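Local coordinates for protein amine Dehydrogenase (Pseudomonas putida, PDB 1JMX) that probably serves as the beta-propeller subunit of a heme-containing bacterial amine dehydrogenase, an enzyme that oxidises primary amines to aldehydes, at residues 152-157 and 202-207. Numbering follows the deposited sequence.
Sequences LMRAAD and PHQSPR
Segment 152-157, which carries strand 153-155, and the loop segment 202-207 come nearest at L152 and P202, whose CA atoms lie 6.5 Å apart, and the meeting is made by side chains of the first segment reaching to the loop. L152 opens the contact: its branch CD2 does the touching, 3.8 Å from CD of P202 with CB of the proline only slightly farther, side chain and ring crossing at about a right angle. F210 and M212 of strand 209-218 pack on the same leucine, so this end of the contact is apolar and buried. Two residues on, R154 does most of the reaching. Its chain bends at chi2 (-67°) and again at chi3 (-52°), running its CD past P202, 4.2 Å from CB of the proline, before the guanidinium arrives at the loop backbone. There NH1 stands 2.7 Å from the carbonyl O of H203, which lies oblique to the guanidinium plane. Over one face of the same group sits CG of Q204, 4.0 Å from NH2. The Q204 amide is turned 67° from the guanidinium and looks elsewhere, its OE1 accepting a hydrogen bond from the backbone N of M50, while NE2 of H203 is hydrogen-bonded to the hydroxyl OH of Y199. An alanine in place of R154 would probably loosen the packing of this loop against the strand, since the aliphatic chain beside P202 and the cation next to the H203 carbonyl would both go. The strand 153-155 is the first of a four-stranded antiparallel up-and-down sheet, one blade of a beta-propeller, and here the loop leading into strand 209-218 packs beside it, close to the centre of the propeller.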
ATOM      1  N   LEU B 152      -3.234   3.469 -24.289  1.00 10.94           N
ATOM      2  CA  LEU B 152      -3.869   2.874 -25.471  1.00 11.39           C
ATOM      3  C   LEU B 152      -3.808   3.659 -26.792  1.00 12.23           C
ATOM      4  O   LEU B 152      -3.961   4.878 -26.822  1.00 10.58           O
ATOM      5  CB  LEU B 152      -5.326   2.523 -25.175  1.00 11.11           C
ATOM      6  CG  LEU B 152      -5.560   1.522 -24.052  1.00 12.22           C
ATOM      7  CD1 LEU B 152      -7.038   1.220 -23.967  1.00 12.68           C
ATOM      8  CD2 LEU B 152      -4.774   0.264 -24.309  1.00 10.23           C
ATOM      9  N   MET B 153      -3.613   2.919 -27.883  1.00 12.77           N
ATOM     10  CA  MET B 153      -3.530   3.468 -29.232  1.00 12.59           C
ATOM     11  C   MET B 153      -4.219   2.517 -30.203  1.00 13.25           C
ATOM     12  O   MET B 153      -4.156   1.303 -30.033  1.00 13.37           O
ATOM     13  CB  MET B 153      -2.066   3.607 -29.674  1.00 13.54           C
ATOM     14  CG  MET B 153      -1.200   4.522 -28.819  1.00 14.43           C
ATOM     15  SD  MET B 153       0.428   4.802 -29.549  1.00 16.09           S
ATOM     16  CE  MET B 153       0.930   3.149 -29.923  1.00 10.81           C
ATOM     17  N   ARG B 154      -4.883   3.070 -31.215  1.00 13.91           N
ATOM     18  CA  ARG B 154      -5.552   2.262 -32.235  1.00 14.96           C
ATOM     19  C   ARG B 154      -5.381   2.952 -33.582  1.00 15.03           C
ATOM     20  O   ARG B 154      -5.566   4.155 -33.694  1.00 14.15           O
ATOM     21  CB  ARG B 154      -7.050   2.095 -31.940  1.00 15.68           C
ATOM     22  CG  ARG B 154      -7.413   1.335 -30.656  1.00 18.34           C
ATOM     23  CD  ARG B 154      -7.033  -0.126 -30.691  1.00 18.49           C
ATOM     24  NE  ARG B 154      -7.530  -0.801 -31.883  1.00 21.82           N
ATOM     25  CZ  ARG B 154      -8.767  -1.266 -32.039  1.00 23.15           C
ATOM     26  NH1 ARG B 154      -9.670  -1.127 -31.072  1.00 21.78           N
ATOM     27  NH2 ARG B 154      -9.092  -1.904 -33.163  1.00 22.30           N
ATOM     28  N   ALA B 155      -4.997   2.190 -34.597  1.00 16.23           N
ATOM     29  CA  ALA B 155      -4.812   2.745 -35.927  1.00 16.37           C
ATOM     30  C   ALA B 155      -6.133   2.719 -36.682  1.00 17.61           C
ATOM     31  O   ALA B 155      -6.763   1.670 -36.819  1.00 19.03           O
ATOM     32  CB  ALA B 155      -3.755   1.954 -36.691  1.00 16.51           C
ATOM     33  N   ALA B 156      -6.581   3.893 -37.106  1.00 17.08           N
ATOM     34  CA  ALA B 156      -7.809   4.012 -37.867  1.00 18.62           C
ATOM     35  C   ALA B 156      -7.565   3.475 -39.282  1.00 19.62           C
ATOM     36  O   ALA B 156      -6.422   3.251 -39.679  1.00 19.87           O
ATOM     37  CB  ALA B 156      -8.255   5.461 -37.910  1.00 16.96           C
ATOM     38  N   ASP B 157      -8.652   3.255 -40.016  1.00 20.60           N
ATOM     39  CA  ASP B 157      -8.628   2.747 -41.389  1.00 22.01           C
ATOM     40  C   ASP B 157      -7.792   3.567 -42.368  1.00 21.98           C
ATOM     41  O   ASP B 157      -7.195   3.018 -43.298  1.00 23.38           O
ATOM     42  CB  ASP B 157     -10.053   2.667 -41.944  1.00 22.00           C
ATOM     43  CG  ASP B 157     -10.814   1.461 -41.454  1.00 23.54           C
ATOM     44  OD1 ASP B 157     -10.207   0.559 -40.834  1.00 24.37           O
ATOM     45  OD2 ASP B 157     -12.039   1.417 -41.711  1.00 26.19           O
ATOM     46  N   PRO B 202      -7.613  -2.655 -25.023  1.00 12.15           N
ATOM     47  CA  PRO B 202      -7.887  -2.198 -26.390  1.00 11.63           C
ATOM     48  C   PRO B 202      -8.788  -3.224 -27.094  1.00 11.76           C
ATOM     49  O   PRO B 202      -8.308  -4.102 -27.820  1.00 13.63           O
ATOM     50  CB  PRO B 202      -6.488  -2.142 -27.010  1.00 11.34           C
ATOM     51  CG  PRO B 202      -5.806  -3.310 -26.360  1.00 11.71           C
ATOM     52  CD  PRO B 202      -6.242  -3.194 -24.915  1.00 10.52           C
ATOM     53  N   HIS B 203     -10.091  -3.124 -26.842  1.00 11.57           N
ATOM     54  CA  HIS B 203     -11.060  -4.037 -27.433  1.00 11.62           C
ATOM     55  C   HIS B 203     -11.104  -3.926 -28.954  1.00 13.33           C
ATOM     56  O   HIS B 203     -11.127  -2.830 -29.512  1.00 12.15           O
ATOM     57  CB  HIS B 203     -12.487  -3.745 -26.942  1.00 10.19           C
ATOM     58  CG  HIS B 203     -12.613  -3.519 -25.466  1.00  8.57           C
ATOM     59  ND1 HIS B 203     -12.627  -4.548 -24.553  1.00  9.49           N
ATOM     60  CD2 HIS B 203     -12.826  -2.388 -24.759  1.00  6.56           C
ATOM     61  CE1 HIS B 203     -12.849  -4.064 -23.347  1.00  6.86           C
ATOM     62  NE2 HIS B 203     -12.974  -2.754 -23.446  1.00  9.06           N
ATOM     63  N   GLN B 204     -11.115  -5.077 -29.612  1.00 14.50           N
ATOM     64  CA  GLN B 204     -11.249  -5.135 -31.056  1.00 17.51           C
ATOM     65  C   GLN B 204     -12.679  -5.663 -31.212  1.00 18.94           C
ATOM     66  O   GLN B 204     -12.904  -6.833 -31.513  1.00 19.91           O
ATOM     67  CB  GLN B 204     -10.216  -6.088 -31.669  1.00 17.53           C
ATOM     68  CG  GLN B 204      -8.790  -5.552 -31.596  1.00 17.55           C
ATOM     69  CD  GLN B 204      -7.798  -6.391 -32.380  1.00 17.80           C
ATOM     70  OE1 GLN B 204      -7.753  -7.612 -32.248  1.00 17.76           O
ATOM     71  NE2 GLN B 204      -6.987  -5.730 -33.199  1.00 17.79           N
ATOM     72  N   SER B 205     -13.639  -4.786 -30.928  1.00 21.25           N
ATOM     73  CA  SER B 205     -15.059  -5.134 -30.972  1.00 25.01           C
ATOM     74  C   SER B 205     -15.690  -5.101 -32.357  1.00 26.25           C
ATOM     75  O   SER B 205     -15.185  -4.430 -33.263  1.00 26.61           O
ATOM     76  CB  SER B 205     -15.851  -4.223 -30.027  1.00 25.63           C
ATOM     77  OG  SER B 205     -15.841  -2.887 -30.487  1.00 27.30           O
ATOM     78  N   PRO B 206     -16.820  -5.823 -32.536  1.00 28.49           N
ATOM     79  CA  PRO B 206     -17.533  -5.876 -33.820  1.00 28.80           C
ATOM     80  C   PRO B 206     -17.898  -4.499 -34.403  1.00 29.14           C
ATOM     81  O   PRO B 206     -18.042  -4.359 -35.622  1.00 30.33           O
ATOM     82  CB  PRO B 206     -18.781  -6.699 -33.478  1.00 28.69           C
ATOM     83  CG  PRO B 206     -18.261  -7.665 -32.455  1.00 27.75           C
ATOM     84  CD  PRO B 206     -17.429  -6.758 -31.565  1.00 28.38           C
ATOM     85  N   ARG B 207     -18.018  -3.487 -33.541  1.00 28.77           N
ATOM     86  CA  ARG B 207     -18.365  -2.129 -33.979  1.00 28.27           C
ATOM     87  C   ARG B 207     -17.191  -1.350 -34.596  1.00 27.52           C
ATOM     88  O   ARG B 207     -17.381  -0.241 -35.093  1.00 28.24           O
ATOM     89  CB  ARG B 207     -18.979  -1.322 -32.824  1.00 28.37           C
ATOM     90  CG  ARG B 207     -20.127  -2.029 -32.089  1.00 31.25           C
ATOM     91  CD  ARG B 207     -20.961  -1.057 -31.245  1.00 33.15           C
ATOM     92  NE  ARG B 207     -21.774  -0.176 -32.087  1.00 37.13           N
ATOM     93  CZ  ARG B 207     -21.715   1.157 -32.074  1.00 38.56           C
ATOM     94  NH1 ARG B 207     -20.882   1.782 -31.255  1.00 39.35           N
ATOM     95  NH2 ARG B 207     -22.484   1.871 -32.892  1.00 40.08           N
TER